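Local atomic coordinates of G-protein alpha subunit Galpha7 (Naegleria fowleri, PDB entry 6NE6), a protein that probably binds and hydrolyses GTP as the alpha subunit of a heterotrimeric G protein, switching signalling from membrane receptors on and off. Residues T241-L245 with R296-F301. Residues are numbered along the deposited sequence.
Sequences TLVYL and RLRDVF
Two strands run parallel here, 242-245 beside 299-301. Their axes approach to 4.9 Å and cross at -33°. L245 pairs with V300, CA to CA 4.7 Å. L245 N donates to D299 O at 3.1 Å, and F301 N donates to L245 O at 2.9 Å. Upstream, R298 N donates to V243 O at 2.7 Å. R298 has helix-like backbone angles (-72/-46), so the chain turns a corner there and D299 N is left without a partner. Before the corner, a water joins V243 N (3.0 Å) to R296 O (2.6 Å).

L245 is the residue most buried by the contact. Its side chain (chi1 t, chi2 p) shares a face with V300. L245 CB lies 3.9 Å from both V300 CG2 and L297 CD2, and V243 CG1 is also 3.9 Å from L297 CD2. Helix 221-235 packs on V243 and L297.

Y244 (chi1 m) points to the other face. R298 CB sits over its ring, 4.0 Å from the centroid, a CH-pi contact. Y244 CD1 meets F301 CE2 at 3.8 Å. Y244 OH and R298 NE both bind D321 of helix 308-326, the latter through a salt bridge.

Strand 297-302 thus closes one edge of the parallel part of the sheet, in the 2-3-1-4-5-6 strand order of the Ras-like P-loop GTPase fold.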
loop_
_atom_site.group_PDB
_atom_site.type_symbol
_atom_site.label_atom_id
_atom_site.label_comp_id
_atom_site.label_asym_id
_atom_site.label_seq_id
_atom_site.Cartn_x
_atom_site.Cartn_y
_atom_site.Cartn_z
ATOM N N THR A 241 24.241 3.180 6.896
ATOM C CA THR A 241 23.082 2.771 6.105
ATOM C C THR A 241 22.766 3.806 5.022
ATOM O O THR A 241 22.757 5.008 5.290
ATOM C CB THR A 241 21.878 2.590 7.036
ATOM O OG1 THR A 241 22.201 1.615 8.038
ATOM C CG2 THR A 241 20.631 2.132 6.275
ATOM N N LEU A 242 22.503 3.340 3.801
ATOM C CA LEU A 242 22.079 4.211 2.707
ATOM C C LEU A 242 20.566 4.356 2.729
ATOM O O LEU A 242 19.853 3.382 2.959
ATOM C CB LEU A 242 22.497 3.635 1.351
ATOM C CG LEU A 242 23.979 3.380 1.147
ATOM C CD1 LEU A 242 24.169 2.687 -0.192
ATOM C CD2 LEU A 242 24.723 4.697 1.202
ATOM N N VAL A 243 20.065 5.560 2.460
ATOM C CA VAL A 243 18.627 5.815 2.518
ATOM C C VAL A 243 18.131 6.261 1.147
ATOM O O VAL A 243 18.638 7.240 0.588
ATOM C CB VAL A 243 18.283 6.868 3.591
ATOM C CG1 VAL A 243 16.791 7.014 3.721
ATOM C CG2 VAL A 243 18.899 6.464 4.938
ATOM N N TYR A 244 17.125 5.552 0.625
ATOM C CA TYR A 244 16.455 5.885 -0.621
ATOM C C TYR A 244 15.012 6.278 -0.341
ATOM O O TYR A 244 14.367 5.707 0.543
ATOM C CB TYR A 244 16.467 4.690 -1.576
ATOM C CG TYR A 244 17.847 4.259 -1.984
ATOM C CD1 TYR A 244 18.435 4.766 -3.141
ATOM C CD2 TYR A 244 18.567 3.345 -1.228
ATOM C CE1 TYR A 244 19.699 4.381 -3.525
ATOM C CE2 TYR A 244 19.844 2.962 -1.607
ATOM C CZ TYR A 244 20.405 3.485 -2.750
ATOM O OH TYR A 244 21.673 3.086 -3.125
ATOM N N LEU A 245 14.502 7.254 -1.088
ATOM C CA LEU A 245 13.092 7.622 -1.026
ATOM C C LEU A 245 12.389 7.026 -2.238
ATOM O O LEU A 245 12.800 7.277 -3.377
ATOM C CB LEU A 245 12.914 9.144 -1.002
ATOM C CG LEU A 245 11.445 9.608 -0.997
ATOM C CD1 LEU A 245 10.705 9.137 0.270
ATOM C CD2 LEU A 245 11.365 11.126 -1.156
ATOM N N ARG A 296 20.777 13.850 2.960
ATOM C CA ARG A 296 21.107 12.507 3.411
ATOM C C ARG A 296 20.560 11.422 2.488
ATOM O O ARG A 296 21.071 10.295 2.508
ATOM C CB ARG A 296 20.602 12.324 4.848
ATOM C CG ARG A 296 21.197 13.382 5.782
ATOM C CD ARG A 296 20.736 13.233 7.231
ATOM N NE ARG A 296 21.646 12.415 8.029
ATOM C CZ ARG A 296 21.326 11.850 9.193
ATOM N NH1 ARG A 296 20.100 12.003 9.714
ATOM N NH2 ARG A 296 22.235 11.119 9.837
ATOM N N LEU A 297 19.561 11.732 1.663
ATOM C CA LEU A 297 19.063 10.738 0.725
ATOM C C LEU A 297 20.127 10.376 -0.299
ATOM O O LEU A 297 20.815 11.241 -0.853
ATOM C CB LEU A 297 17.814 11.248 -0.000
ATOM C CG LEU A 297 16.537 11.343 0.828
ATOM C CD1 LEU A 297 15.456 12.074 0.022
ATOM C CD2 LEU A 297 16.060 9.936 1.225
ATOM N N ARG A 298 20.249 9.079 -0.560
ATOM C CA ARG A 298 21.104 8.627 -1.643
ATOM C C ARG A 298 20.476 8.948 -2.996
ATOM O O ARG A 298 21.158 9.446 -3.908
ATOM C CB ARG A 298 21.353 7.130 -1.497
ATOM C CG ARG A 298 22.155 6.545 -2.595
ATOM C CD ARG A 298 23.576 7.056 -2.567
ATOM N NE ARG A 298 24.330 6.374 -3.603
ATOM C CZ ARG A 298 25.635 6.502 -3.798
ATOM N NH1 ARG A 298 26.358 7.296 -3.015
ATOM N NH2 ARG A 298 26.210 5.834 -4.784
ATOM N N ASP A 299 19.184 8.664 -3.146
ATOM C CA ASP A 299 18.480 8.962 -4.390
ATOM C C ASP A 299 16.975 8.930 -4.122
ATOM O O ASP A 299 16.523 8.520 -3.051
ATOM C CB ASP A 299 18.894 7.969 -5.484
ATOM C CG ASP A 299 18.914 8.589 -6.872
ATOM O OD1 ASP A 299 18.289 9.653 -7.083
ATOM O OD2 ASP A 299 19.558 7.992 -7.754
ATOM N N VAL A 300 16.200 9.358 -5.121
ATOM C CA VAL A 300 14.739 9.348 -5.065
ATOM C C VAL A 300 14.231 8.666 -6.328
ATOM O O VAL A 300 14.700 8.975 -7.426
ATOM C CB VAL A 300 14.146 10.768 -4.953
ATOM C CG1 VAL A 300 12.632 10.709 -5.002
ATOM C CG2 VAL A 300 14.609 11.466 -3.674
ATOM N N PHE A 301 13.294 7.723 -6.173
ATOM C CA PHE A 301 12.762 6.961 -7.299
ATOM C C PHE A 301 11.243 7.001 -7.276
ATOM O O PHE A 301 10.626 6.884 -6.210
ATOM C CB PHE A 301 13.204 5.475 -7.281
ATOM C CG PHE A 301 14.678 5.259 -7.479
ATOM C CD1 PHE A 301 15.201 5.060 -8.749
ATOM C CD2 PHE A 301 15.539 5.223 -6.395
ATOM C CE1 PHE A 301 16.570 4.851 -8.933
ATOM C CE2 PHE A 301 16.906 5.004 -6.578
ATOM C CZ PHE A 301 17.415 4.828 -7.836
HETATM O O HOH W 1 21.909 7.866 2.389
#